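Local coordinates for VP4 CORE protein (Bluetongue virus, PDB 2JHP), which acts as the virus's RNA-capping enzyme, an assembly line of capping activities in the inner core that binds S-adenosyl-L-homocysteine and guanine, at residues M205-K208 and R214-R217; D184-S189 and E259-W264; E138-A143 and R385-L390; E177-M182 and I263-S268. One frame throughout, in Å; residues are numbered along the deposited sequence.

Contact 1: residues M205-K208 and R214-R217; sequences MQFK and RFRR
Lys208 lies with its aliphatic part over one face of the Phe215 ring. The evidence for a CH-pi contact is direct: Lys208 CB stands 3.6 Å from the centroid of the Phe215 ring and only 9° off the ring normal. The chain then moves from over the centre toward the CD2-CE2 bond, staying over the same face and bringing Lys208 CG to 3.4 Å from Phe215 CD2. Beyond that point the lysine bends at chi3 (82°), which turns its ammonium group away from the aromatic surface; a weak, long ion pair with Asp232 lies there.

Phe207 meets the same phenylalanine differently. Its CD2 sits near the plane of the Phe215 ring, at the edge, and 4.1 Å from Phe215 CB, while CE2 comes within 4.1 Å of the backbone Phe215 N. The far corner of the Phe207 ring reaches Arg214, with CZ 4.0 Å from Arg214 CG. These two side chains run roughly perpendicular, although the ring and guanidinium planes are inclined by just 23°. The contact uses the methylenes of Arg214, and its NH1 is hydrogen-bonded to O6 of the bound guanine.

Phe215 also stacks with Trp220, and Phe207 packs on Leu183 and Asp184 of helix 178-186. With the CA atoms of Lys208 and Phe215 only 5.3 Å apart, helices 202-210 and 212-216 form a compact helical pair. They lie in the crossover between neighbouring parallel strands 192-196 and 219-223, a beta-alpha-beta unit of the Rossmann-like methyltransferase fold, with Arg214 at the guanine pocket.

Contact 2: residues D184-S189 and E259-W264; sequences DYIVYS and ERLFIW. With GUN (guanine), chain D.
Where Ser189 meets Glu259, the touching parts, 186-189 and 259-263, run nearly antiparallel (164° between their end-to-end directions), yet the closest CA atoms, those of Ser189 and Glu259, are 7.2 Å apart. Side chains therefore make the join. Ser189 OG hydrogen-bonds to the Glu259 carboxylate from almost midway between its oxygens, 2.7 Å from OE2 and 2.8 Å from OE1, its single proton within reach of both. Glu259 gets there as a fully extended chain, CG trans to the backbone N (chi1 179°), from the residue just before strand 260-264.

Farther along, the join is apolar. Ile186, on the last turn of helix 178-186, rests its CG1 on Leu261, 3.9 Å from CD2, while its CG2 lies 4.1 Å from Ile263 CD1 and also borders Leu261. Ile186 and Ile263 slide past one another in opposite directions, and Leu261 meets Ile186 at a slant.

On another side of the helix end, the carbonyl Asp184 O accepts two bonds from guanine, from N2 at 3.0 Å and from N1 at 3.2 Å, which engages the Watson-Crick edge of the base.

The Glu259 carboxylate is buried but well supplied with partners: OE2 also bonds Arg350 in a salt bridge and Ser301 OG, and OE1 takes the His347 amide. Ser189 OG is itself linked to Arg350. Such a concentration of donors would probably favour the ionised form of Glu259 despite its burial.

Contact 3: residues E138-A143 and R385-L390; sequences ETLNDA and RLFEHL. With GUN (guanine), chain D; SAH (S-adenosyl-L-homocysteine), chain B.
The packing of Leu140 on Phe387 is a buried helix-to-helix contact where the two Rossmann-like units of the chain meet, joining helix 137-141 to helix 380-391. Leu140 CD1 approaches the ring 3.7 Å from Phe387 CE2; it stands 4.1 Å from the centroid and 29° off the ring normal, an off-centre CH-pi contact. Guanine occupies the other side of the same ring: its N1 lies 3.8 Å above the plane over the centre, and the two ring systems are nearly parallel. Phe387 is thus held between an aliphatic group and the base.

Asn141 touches both the ring and the base. Its OD1 comes 3.7 Å from Phe387 CE2, the amide plane tilted against the ring, and its ND2 donates an almost straight bond to guanine N7, 3.2 Å long at 167°. With CG trans to the carbonyl carbon (chi1 -79°), the amide swings toward the base.

The same helix faces S-adenosyl-L-homocysteine on another side, where Glu138 OE2 sits 3.1 Å from the CA atom of that ligand. Thr139 OG1 donates to Glu138 OE2 at 2.6 Å, on the anti lone pair of the carboxylate oxygen. Glu388 OE2 accepts the Ala137 amide in the first turn of helix 137-141 and pairs with Lys384.

The arrangement is that of an aromatic base-binding pocket, with Phe387 stacked on the guanine and Asn141 reading its N7, built where two Rossmann-like units meet.

Contact 4: residues E177-M182 and I263-S268; sequences EKLVSM and IWDVSS. With SAH (S-adenosyl-L-homocysteine), chain C.
Leu179 meets the flat carboxylate of Asp265 with its CD2 3.5 Å from OD2, the methyl standing well out of the carboxylate plane, off the OD2 end. The indole of Trp264 presents one face to Val266 CG2, which sits 3.3 Å above the plane over the ring centre. The other branch of this valine, CG1, reaches the adenine, 3.4 Å from N7 of the ligand, so Val266 is wedged between tryptophan and purine.

Asp265 lies just past the carboxyl end of strand 260-264, where class I methyltransferases of the Rossmann-like fold bind their cofactor. Its OD2 accepts a 2.9 Å hydrogen bond from the amino N of S-adenosyl-L-homocysteine; OD2 thus has an apolar neighbour on one hand and the ligand's amino group as its hydrogen-bond partner. OD1 forms a salt bridge with Arg337, a second tie that would restrain the rotation of the carboxylate.

Deeper in, Met182 of helix 178-186 slides past Ile263 in the opposite sense. With CG opposite the backbone N (chi1 -171°) the thioether chain leaves the helix toward the strand, and it bends at chi2 before its CE meets Ile263 CG2 at 4.2 Å. Leu179 also borders the homocysteine carboxylate, with CD1 3.4 Å from its O. At the ribose, Ser267 OG comes to 3.2 Å from C5' of the ligand.

In the fold
Contacts 1, 2 and 3 converge on one guanine: Arg214, the carbonyl of Asp184, and Asn141 with Phe387 each supply part of its pocket. Contacts 1 and 2 have centres 12 Å apart and touch directly, Phe207 CE1 lying 3.4 Å from Asp184 OD1. Contact 3 touches both, contact 1 through Arg214 NH1 and Phe387 CZ at 3.7 Å, contact 2 through Tyr188 CE1 and Leu140 O at 3.3 Å. Contact 4 shares helix 178-186 and strand 260-264 with contact 2 but serves a different ligand site. Contacts 3 and 4 do not touch (centres 20 Å apart), and each faces its own S-adenosyl-L-homocysteine. The guanine pocket thus lies between two cofactor sites, consistent with a multistep capping enzyme.

Contact 1: residues M205-K208 and R214-R217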
# COMPACT_ATOMS: atom_id res chain seq x y z
N MET A 205 7.26 -4.41 -28.30
CA MET A 205 8.15 -3.26 -28.13
C MET A 205 7.49 -2.15 -27.32
O MET A 205 8.17 -1.42 -26.61
CB MET A 205 8.64 -2.74 -29.49
CG MET A 205 9.50 -3.75 -30.25
SD MET A 205 11.06 -4.20 -29.44
CE MET A 205 12.13 -2.85 -30.00
N GLN A 206 6.17 -2.05 -27.41
CA GLN A 206 5.44 -1.11 -26.57
C GLN A 206 5.42 -1.54 -25.11
O GLN A 206 5.43 -0.70 -24.21
CB GLN A 206 4.02 -0.86 -27.10
CG GLN A 206 3.98 0.04 -28.33
CD GLN A 206 4.51 1.44 -28.07
OE1 GLN A 206 3.77 2.32 -27.63
NE2 GLN A 206 5.79 1.66 -28.37
N PHE A 207 5.43 -2.85 -24.88
CA PHE A 207 5.57 -3.39 -23.52
C PHE A 207 6.95 -3.03 -22.94
O PHE A 207 7.05 -2.55 -21.81
CB PHE A 207 5.33 -4.90 -23.50
CG PHE A 207 5.23 -5.49 -22.11
CD1 PHE A 207 4.09 -5.28 -21.33
CD2 PHE A 207 6.27 -6.27 -21.60
CE1 PHE A 207 4.00 -5.83 -20.05
CE2 PHE A 207 6.18 -6.83 -20.32
CZ PHE A 207 5.04 -6.61 -19.55
N LYS A 208 8.00 -3.24 -23.73
CA LYS A 208 9.35 -2.81 -23.37
C LYS A 208 9.39 -1.34 -22.97
O LYS A 208 9.99 -0.98 -21.97
CB LYS A 208 10.34 -3.08 -24.51
CG LYS A 208 11.78 -2.67 -24.18
CD LYS A 208 12.72 -2.62 -25.41
CE LYS A 208 12.61 -1.33 -26.20
NZ LYS A 208 13.54 -1.35 -27.36
N ARG A 214 9.86 -5.46 -16.05
CA ARG A 214 9.40 -6.82 -16.28
C ARG A 214 9.67 -7.32 -17.69
O ARG A 214 9.74 -8.54 -17.90
CB ARG A 214 7.94 -7.03 -15.88
CG ARG A 214 7.01 -5.92 -16.17
CD ARG A 214 5.66 -6.22 -15.53
NE ARG A 214 5.71 -6.26 -14.07
CZ ARG A 214 4.75 -5.77 -13.27
NH1 ARG A 214 3.67 -5.20 -13.79
NH2 ARG A 214 4.88 -5.84 -11.95
N PHE A 215 9.84 -6.40 -18.64
CA PHE A 215 10.34 -6.80 -19.95
C PHE A 215 11.75 -7.39 -19.83
O PHE A 215 11.98 -8.54 -20.22
CB PHE A 215 10.31 -5.66 -20.96
CG PHE A 215 10.87 -6.04 -22.30
CD1 PHE A 215 10.09 -6.78 -23.20
CD2 PHE A 215 12.18 -5.70 -22.66
CE1 PHE A 215 10.60 -7.16 -24.44
CE2 PHE A 215 12.70 -6.07 -23.90
CZ PHE A 215 11.91 -6.80 -24.80
N ARG A 216 12.67 -6.60 -19.28
CA ARG A 216 14.07 -7.03 -19.13
C ARG A 216 14.27 -8.33 -18.35
O ARG A 216 15.14 -9.12 -18.70
CB ARG A 216 14.94 -5.91 -18.53
CG ARG A 216 15.69 -5.11 -19.59
CD ARG A 216 16.90 -4.37 -19.01
NE ARG A 216 16.62 -3.04 -18.46
CZ ARG A 216 15.59 -2.24 -18.76
NH1 ARG A 216 14.67 -2.61 -19.66
NH2 ARG A 216 15.48 -1.06 -18.17
N ARG A 217 13.45 -8.56 -17.32
CA ARG A 217 13.57 -9.76 -16.49
C ARG A 217 13.02 -11.04 -17.17
O ARG A 217 13.06 -12.13 -16.58
CB ARG A 217 12.89 -9.55 -15.13
CG ARG A 217 13.42 -8.40 -14.29
CD ARG A 217 12.86 -8.45 -12.85
NE ARG A 217 11.44 -8.84 -12.80
CZ ARG A 217 10.41 -8.01 -12.89
NH1 ARG A 217 10.60 -6.69 -13.03
NH2 ARG A 217 9.17 -8.49 -12.84

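Contact 2: residues D184-S189 and E259-W264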
# COMPACT_ATOMS: atom_id res chain seq x y z
N ASP A 184 0.25 -6.84 -20.10
CA ASP A 184 0.19 -6.13 -18.82
C ASP A 184 -0.31 -6.93 -17.63
O ASP A 184 0.27 -6.86 -16.55
CB ASP A 184 -0.66 -4.87 -18.93
CG ASP A 184 0.11 -3.70 -19.45
OD1 ASP A 184 1.35 -3.79 -19.51
OD2 ASP A 184 -0.54 -2.69 -19.79
N TYR A 185 -1.41 -7.68 -17.82
CA TYR A 185 -1.95 -8.49 -16.73
C TYR A 185 -1.41 -9.92 -16.65
O TYR A 185 -1.49 -10.55 -15.60
CB TYR A 185 -3.47 -8.46 -16.74
CG TYR A 185 -4.11 -9.19 -17.89
CD1 TYR A 185 -4.21 -10.58 -17.89
CD2 TYR A 185 -4.64 -8.49 -18.97
CE1 TYR A 185 -4.81 -11.24 -18.95
CE2 TYR A 185 -5.24 -9.14 -20.02
CZ TYR A 185 -5.32 -10.52 -20.01
OH TYR A 185 -5.93 -11.18 -21.05
N ILE A 186 -0.88 -10.46 -17.74
CA ILE A 186 -0.39 -11.83 -17.69
C ILE A 186 1.07 -11.93 -17.27
O ILE A 186 1.45 -12.88 -16.60
CB ILE A 186 -0.66 -12.61 -19.02
CG1 ILE A 186 -0.61 -14.13 -18.81
CG2 ILE A 186 0.32 -12.17 -20.12
CD1 ILE A 186 -1.74 -14.73 -17.99
N VAL A 187 1.90 -10.95 -17.65
CA VAL A 187 3.33 -10.98 -17.32
C VAL A 187 3.56 -10.49 -15.88
O VAL A 187 3.31 -9.33 -15.57
CB VAL A 187 4.18 -10.13 -18.30
CG1 VAL A 187 5.67 -10.15 -17.90
CG2 VAL A 187 4.00 -10.60 -19.74
N TYR A 188 4.02 -11.39 -15.02
CA TYR A 188 4.39 -11.02 -13.63
C TYR A 188 5.55 -11.85 -13.03
O TYR A 188 6.53 -11.28 -12.58
CB TYR A 188 3.18 -11.04 -12.69
CG TYR A 188 3.58 -10.89 -11.24
CD1 TYR A 188 4.11 -9.67 -10.75
CD2 TYR A 188 3.45 -11.95 -10.34
CE1 TYR A 188 4.48 -9.52 -9.44
CE2 TYR A 188 3.84 -11.80 -9.01
CZ TYR A 188 4.35 -10.58 -8.58
OH TYR A 188 4.73 -10.40 -7.27
N SER A 189 5.41 -13.17 -13.02
CA SER A 189 6.38 -14.06 -12.37
C SER A 189 7.13 -14.98 -13.32
O SER A 189 8.10 -15.62 -12.92
CB SER A 189 5.74 -14.89 -11.24
OG SER A 189 4.86 -15.88 -11.73
N GLU A 259 10.07 -20.75 -14.34
CA GLU A 259 8.65 -20.58 -14.58
C GLU A 259 8.50 -20.09 -16.01
O GLU A 259 9.04 -19.03 -16.36
CB GLU A 259 8.00 -19.60 -13.61
CG GLU A 259 6.52 -19.43 -13.89
CD GLU A 259 5.79 -18.54 -12.91
OE1 GLU A 259 6.33 -18.24 -11.82
OE2 GLU A 259 4.66 -18.14 -13.24
N ARG A 260 7.81 -20.88 -16.82
CA ARG A 260 7.54 -20.54 -18.21
C ARG A 260 6.06 -20.23 -18.39
O ARG A 260 5.20 -20.87 -17.77
CB ARG A 260 7.94 -21.69 -19.13
CG ARG A 260 9.40 -22.06 -19.10
CD ARG A 260 9.68 -23.26 -20.01
NE ARG A 260 10.94 -23.93 -19.71
CZ ARG A 260 11.04 -25.07 -19.03
NH1 ARG A 260 9.95 -25.68 -18.57
NH2 ARG A 260 12.24 -25.60 -18.80
N LEU A 261 5.77 -19.24 -19.23
CA LEU A 261 4.40 -18.91 -19.63
C LEU A 261 4.23 -19.04 -21.14
O LEU A 261 5.08 -18.59 -21.92
CB LEU A 261 4.02 -17.50 -19.18
CG LEU A 261 2.94 -16.68 -19.90
CD1 LEU A 261 1.55 -17.25 -19.67
CD2 LEU A 261 3.04 -15.27 -19.37
N PHE A 262 3.12 -19.66 -21.54
CA PHE A 262 2.80 -19.93 -22.93
C PHE A 262 1.73 -18.95 -23.41
O PHE A 262 0.63 -18.91 -22.86
CB PHE A 262 2.31 -21.38 -23.03
CG PHE A 262 1.99 -21.84 -24.44
CD1 PHE A 262 2.98 -22.40 -25.24
CD2 PHE A 262 0.69 -21.77 -24.94
CE1 PHE A 262 2.69 -22.84 -26.53
CE2 PHE A 262 0.39 -22.22 -26.23
CZ PHE A 262 1.39 -22.75 -27.03
N ILE A 263 2.07 -18.16 -24.43
CA ILE A 263 1.16 -17.15 -24.99
C ILE A 263 0.86 -17.47 -26.47
O ILE A 263 1.78 -17.52 -27.29
CB ILE A 263 1.74 -15.72 -24.87
CG1 ILE A 263 2.00 -15.36 -23.40
CG2 ILE A 263 0.78 -14.70 -25.50
CD1 ILE A 263 2.45 -13.93 -23.16
N TRP A 264 -0.42 -17.67 -26.78
CA TRP A 264 -0.89 -18.07 -28.13
C TRP A 264 -1.86 -17.05 -28.70
O TRP A 264 -2.96 -16.84 -28.16
CB TRP A 264 -1.56 -19.46 -28.07
CG TRP A 264 -2.11 -20.01 -29.39
CD1 TRP A 264 -3.31 -19.71 -29.97
CD2 TRP A 264 -1.48 -20.98 -30.23
NE1 TRP A 264 -3.47 -20.44 -31.13
CE2 TRP A 264 -2.36 -21.23 -31.32
CE3 TRP A 264 -0.26 -21.67 -30.19
CZ2 TRP A 264 -2.05 -22.12 -32.34
CZ3 TRP A 264 0.04 -22.56 -31.20
CH2 TRP A 264 -0.85 -22.77 -32.27
N9 GUN D . -2.86 -1.91 -12.59
C8 GUN D . -1.97 -1.29 -11.81
N7 GUN D . -0.75 -1.76 -12.07
C5 GUN D . -0.86 -2.69 -13.02
C6 GUN D . 0.08 -3.49 -13.66
O6 GUN D . 1.28 -3.42 -13.37
N1 GUN D . -0.37 -4.38 -14.64
C2 GUN D . -1.76 -4.43 -14.93
N2 GUN D . -2.21 -5.26 -15.85
N3 GUN D . -2.64 -3.63 -14.30
C4 GUN D . -2.21 -2.77 -13.35

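Contact 3: residues E138-A143 and R385-L390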
# COMPACT_ATOMS: atom_id res chain seq x y z
N GLU A 138 -0.64 -2.65 -6.14
CA GLU A 138 0.47 -1.85 -5.58
C GLU A 138 1.60 -2.69 -4.96
O GLU A 138 2.77 -2.31 -5.03
CB GLU A 138 -0.03 -0.81 -4.57
CG GLU A 138 -0.15 -1.34 -3.14
CD GLU A 138 -1.32 -2.29 -2.98
OE1 GLU A 138 -2.46 -1.87 -3.26
OE2 GLU A 138 -1.11 -3.46 -2.58
N THR A 139 1.24 -3.83 -4.38
CA THR A 139 2.22 -4.70 -3.76
C THR A 139 2.94 -5.55 -4.81
O THR A 139 4.17 -5.62 -4.80
CB THR A 139 1.62 -5.59 -2.66
OG1 THR A 139 0.94 -4.75 -1.73
CG2 THR A 139 2.72 -6.34 -1.93
N LEU A 140 2.17 -6.16 -5.71
CA LEU A 140 2.73 -6.92 -6.83
C LEU A 140 3.75 -6.10 -7.61
O LEU A 140 4.86 -6.57 -7.91
CB LEU A 140 1.62 -7.40 -7.77
CG LEU A 140 0.64 -8.47 -7.29
CD1 LEU A 140 -0.41 -8.70 -8.32
CD2 LEU A 140 1.38 -9.78 -7.02
N ASN A 141 3.38 -4.86 -7.93
CA ASN A 141 4.23 -3.94 -8.68
C ASN A 141 5.63 -3.72 -8.12
O ASN A 141 6.57 -3.50 -8.89
CB ASN A 141 3.53 -2.60 -8.84
CG ASN A 141 2.51 -2.61 -9.94
OD1 ASN A 141 2.40 -3.58 -10.69
ND2 ASN A 141 1.75 -1.54 -10.05
N ASP A 142 5.79 -3.75 -6.81
CA ASP A 142 7.11 -3.51 -6.22
C ASP A 142 7.75 -4.77 -5.61
O ASP A 142 8.76 -4.67 -4.90
CB ASP A 142 7.04 -2.37 -5.20
CG ASP A 142 6.61 -1.05 -5.82
OD1 ASP A 142 7.15 -0.68 -6.87
OD2 ASP A 142 5.73 -0.36 -5.25
N ALA A 143 7.18 -5.94 -5.91
CA ALA A 143 7.59 -7.21 -5.29
C ALA A 143 8.53 -8.01 -6.16
O ALA A 143 8.35 -8.07 -7.37
CB ALA A 143 6.37 -8.06 -4.93
N ARG A 385 -7.90 -5.86 -11.99
CA ARG A 385 -8.53 -7.03 -11.38
C ARG A 385 -8.07 -8.38 -11.94
O ARG A 385 -8.03 -9.37 -11.21
CB ARG A 385 -10.04 -6.94 -11.53
CG ARG A 385 -10.72 -6.00 -10.57
CD ARG A 385 -12.16 -6.40 -10.47
NE ARG A 385 -13.07 -5.28 -10.26
CZ ARG A 385 -14.39 -5.35 -10.41
NH1 ARG A 385 -14.94 -6.51 -10.79
NH2 ARG A 385 -15.14 -4.29 -10.20
N LEU A 386 -7.76 -8.42 -13.23
CA LEU A 386 -7.22 -9.63 -13.84
C LEU A 386 -5.82 -9.87 -13.26
O LEU A 386 -5.53 -10.95 -12.75
CB LEU A 386 -7.17 -9.49 -15.38
CG LEU A 386 -8.46 -9.51 -16.21
CD1 LEU A 386 -8.18 -9.13 -17.67
CD2 LEU A 386 -9.13 -10.88 -16.18
N PHE A 387 -4.99 -8.85 -13.33
CA PHE A 387 -3.65 -8.88 -12.77
C PHE A 387 -3.64 -9.45 -11.35
O PHE A 387 -2.91 -10.39 -11.07
CB PHE A 387 -3.08 -7.46 -12.77
CG PHE A 387 -1.61 -7.39 -12.48
CD1 PHE A 387 -0.71 -8.13 -13.23
CD2 PHE A 387 -1.13 -6.56 -11.47
CE1 PHE A 387 0.64 -8.06 -12.97
CE2 PHE A 387 0.23 -6.47 -11.22
CZ PHE A 387 1.12 -7.22 -11.97
N GLU A 388 -4.46 -8.86 -10.47
CA GLU A 388 -4.52 -9.24 -9.06
C GLU A 388 -5.06 -10.66 -8.86
O GLU A 388 -4.65 -11.37 -7.94
CB GLU A 388 -5.40 -8.26 -8.29
CG GLU A 388 -4.83 -6.84 -8.18
CD GLU A 388 -5.86 -5.80 -7.74
OE1 GLU A 388 -7.08 -6.09 -7.76
OE2 GLU A 388 -5.44 -4.67 -7.38
N HIS A 389 -5.97 -11.07 -9.73
CA HIS A 389 -6.58 -12.36 -9.57
C HIS A 389 -5.65 -13.48 -10.00
O HIS A 389 -5.63 -14.55 -9.40
CB HIS A 389 -7.92 -12.44 -10.30
CG HIS A 389 -8.68 -13.69 -9.99
ND1 HIS A 389 -8.98 -14.63 -10.95
CD2 HIS A 389 -9.12 -14.19 -8.82
CE1 HIS A 389 -9.62 -15.64 -10.39
NE2 HIS A 389 -9.71 -15.40 -9.09
N LEU A 390 -4.89 -13.22 -11.05
CA LEU A 390 -3.99 -14.23 -11.58
C LEU A 390 -2.76 -14.44 -10.68
O LEU A 390 -2.29 -15.57 -10.54
CB LEU A 390 -3.58 -13.89 -13.02
CG LEU A 390 -4.70 -13.94 -14.08
CD1 LEU A 390 -4.18 -13.57 -15.44
CD2 LEU A 390 -5.41 -15.30 -14.15
N9 GUN D . -2.86 -1.91 -12.59
C8 GUN D . -1.97 -1.29 -11.81
N7 GUN D . -0.75 -1.76 -12.07
C5 GUN D . -0.86 -2.69 -13.02
C6 GUN D . 0.08 -3.49 -13.66
O6 GUN D . 1.28 -3.42 -13.37
N1 GUN D . -0.37 -4.38 -14.64
C2 GUN D . -1.76 -4.43 -14.93
N2 GUN D . -2.21 -5.26 -15.85
N3 GUN D . -2.64 -3.63 -14.30
C4 GUN D . -2.21 -2.77 -13.35
N SAH B . -2.08 -3.91 1.50
CA SAH B . -2.07 -3.00 0.31
CB SAH B . -3.45 -2.61 -0.22
CG SAH B . -4.65 -2.62 0.71
SD SAH B . -6.19 -2.46 -0.24
C SAH B . -1.21 -1.76 0.52
O SAH B . -0.11 -1.86 1.08
OXT SAH B . -1.57 -0.66 0.12
C5' SAH B . -7.03 -3.58 0.92
C4' SAH B . -7.21 -4.98 0.37
O4' SAH B . -7.16 -5.94 1.41
C3' SAH B . -8.54 -5.17 -0.34
O3' SAH B . -8.28 -5.91 -1.52
C2' SAH B . -9.37 -6.01 0.62
O2' SAH B . -10.25 -6.89 -0.04
C1' SAH B . -8.29 -6.81 1.34
N9 SAH B . -8.72 -7.29 2.68
C8 SAH B . -9.52 -6.64 3.59
N7 SAH B . -9.67 -7.43 4.68
C5 SAH B . -8.98 -8.58 4.48
C6 SAH B . -8.78 -9.72 5.26
N6 SAH B . -9.34 -9.82 6.47
N1 SAH B . -7.99 -10.76 4.79
C2 SAH B . -7.40 -10.66 3.54
N3 SAH B . -7.59 -9.53 2.76
C4 SAH B . -8.37 -8.50 3.22

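Contact 4: residues E177-M182 and I263-S268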
# COMPACT_ATOMS: atom_id res chain seq x y z
N GLU A 177 -3.77 -0.15 -25.51
CA GLU A 177 -4.29 -0.98 -26.60
C GLU A 177 -4.32 -2.46 -26.22
O GLU A 177 -3.36 -2.99 -25.64
CB GLU A 177 -3.50 -0.76 -27.90
CG GLU A 177 -1.99 -0.91 -27.77
CD GLU A 177 -1.25 -0.85 -29.10
OE1 GLU A 177 -1.44 -1.75 -29.94
OE2 GLU A 177 -0.46 0.10 -29.30
N LYS A 178 -5.43 -3.10 -26.55
CA LYS A 178 -5.75 -4.49 -26.21
C LYS A 178 -4.56 -5.44 -26.06
O LYS A 178 -4.44 -6.14 -25.05
CB LYS A 178 -6.77 -5.02 -27.22
CG LYS A 178 -6.97 -6.51 -27.29
CD LYS A 178 -7.72 -6.83 -28.60
CE LYS A 178 -7.21 -8.12 -29.25
NZ LYS A 178 -7.61 -8.29 -30.67
N LEU A 179 -3.67 -5.44 -27.05
CA LEU A 179 -2.58 -6.41 -27.11
C LEU A 179 -1.37 -6.14 -26.20
O LEU A 179 -0.67 -7.09 -25.81
CB LEU A 179 -2.16 -6.69 -28.57
CG LEU A 179 -3.08 -7.71 -29.27
CD1 LEU A 179 -2.96 -7.68 -30.81
CD2 LEU A 179 -2.87 -9.13 -28.71
N VAL A 180 -1.11 -4.88 -25.85
CA VAL A 180 -0.12 -4.58 -24.80
C VAL A 180 -0.73 -4.70 -23.40
O VAL A 180 -0.04 -5.04 -22.44
CB VAL A 180 0.70 -3.23 -25.00
CG1 VAL A 180 0.23 -2.44 -26.20
CG2 VAL A 180 0.74 -2.39 -23.73
N SER A 181 -2.02 -4.43 -23.31
CA SER A 181 -2.77 -4.63 -22.09
C SER A 181 -2.78 -6.11 -21.76
O SER A 181 -2.77 -6.50 -20.58
CB SER A 181 -4.19 -4.12 -22.25
OG SER A 181 -4.29 -2.79 -21.80
N MET A 182 -2.80 -6.95 -22.80
CA MET A 182 -2.78 -8.40 -22.61
C MET A 182 -1.54 -8.80 -21.81
O MET A 182 -1.66 -9.37 -20.72
CB MET A 182 -2.85 -9.13 -23.95
CG MET A 182 -3.04 -10.59 -23.86
SD MET A 182 -2.17 -11.29 -25.24
CE MET A 182 -2.97 -12.86 -25.37
N ILE A 263 2.07 -18.16 -24.43
CA ILE A 263 1.16 -17.15 -24.99
C ILE A 263 0.86 -17.47 -26.47
O ILE A 263 1.78 -17.52 -27.29
CB ILE A 263 1.74 -15.72 -24.87
CG1 ILE A 263 2.00 -15.36 -23.40
CG2 ILE A 263 0.78 -14.70 -25.50
CD1 ILE A 263 2.45 -13.93 -23.16
N TRP A 264 -0.42 -17.67 -26.78
CA TRP A 264 -0.89 -18.07 -28.13
C TRP A 264 -1.86 -17.05 -28.70
O TRP A 264 -2.96 -16.84 -28.16
CB TRP A 264 -1.56 -19.46 -28.07
CG TRP A 264 -2.11 -20.01 -29.39
CD1 TRP A 264 -3.31 -19.71 -29.97
CD2 TRP A 264 -1.48 -20.98 -30.23
NE1 TRP A 264 -3.47 -20.44 -31.13
CE2 TRP A 264 -2.36 -21.23 -31.32
CE3 TRP A 264 -0.26 -21.67 -30.19
CZ2 TRP A 264 -2.05 -22.12 -32.34
CZ3 TRP A 264 0.04 -22.56 -31.20
CH2 TRP A 264 -0.85 -22.77 -32.27
N ASP A 265 -1.44 -16.41 -29.80
CA ASP A 265 -2.23 -15.38 -30.49
C ASP A 265 -2.31 -15.66 -31.99
O ASP A 265 -2.43 -14.74 -32.81
CB ASP A 265 -1.65 -13.98 -30.22
CG ASP A 265 -2.67 -12.87 -30.49
OD1 ASP A 265 -3.88 -13.08 -30.26
OD2 ASP A 265 -2.26 -11.77 -30.92
N VAL A 266 -2.29 -16.94 -32.34
CA VAL A 266 -2.31 -17.39 -33.73
C VAL A 266 -3.64 -17.08 -34.46
O VAL A 266 -4.73 -17.36 -33.95
CB VAL A 266 -1.95 -18.90 -33.80
CG1 VAL A 266 -2.10 -19.45 -35.21
CG2 VAL A 266 -0.54 -19.13 -33.28
N SER A 267 -3.51 -16.48 -35.64
CA SER A 267 -4.63 -16.21 -36.55
C SER A 267 -4.11 -16.09 -37.99
O SER A 267 -2.93 -15.77 -38.20
CB SER A 267 -5.37 -14.93 -36.15
OG SER A 267 -4.64 -13.77 -36.50
N SER A 268 -4.97 -16.35 -38.98
CA SER A 268 -4.57 -16.35 -40.39
C SER A 268 -5.48 -15.51 -41.29
O SER A 268 -6.36 -14.80 -40.81
CB SER A 268 -4.48 -17.78 -40.92
OG SER A 268 -3.26 -18.40 -40.53
N SAH C . 0.37 -10.82 -31.63
CA SAH C . 0.24 -9.94 -32.83
CB SAH C . -1.13 -10.07 -33.51
CG SAH C . -1.42 -11.46 -34.04
SD SAH C . -1.44 -11.49 -35.84
C SAH C . 0.53 -8.48 -32.46
O SAH C . 0.38 -8.08 -31.31
OXT SAH C . 0.94 -7.69 -33.31
C5' SAH C . -1.51 -13.28 -35.95
C4' SAH C . -0.17 -13.80 -36.46
O4' SAH C . -0.09 -15.20 -36.30
C3' SAH C . 0.05 -13.54 -37.94
O3' SAH C . 0.99 -12.51 -38.05
C2' SAH C . 0.58 -14.85 -38.50
O2' SAH C . 1.81 -14.66 -39.17
C1' SAH C . 0.83 -15.68 -37.26
N9 SAH C . 0.65 -17.13 -37.39
C8 SAH C . -0.30 -17.83 -38.10
N7 SAH C . -0.10 -19.15 -37.89
C5 SAH C . 0.94 -19.30 -37.04
C6 SAH C . 1.56 -20.42 -36.49
N6 SAH C . 1.13 -21.64 -36.79
N1 SAH C . 2.64 -20.26 -35.64
C2 SAH C . 3.09 -19.00 -35.33
N3 SAH C . 2.47 -17.89 -35.87
C4 SAH C . 1.42 -18.04 -36.72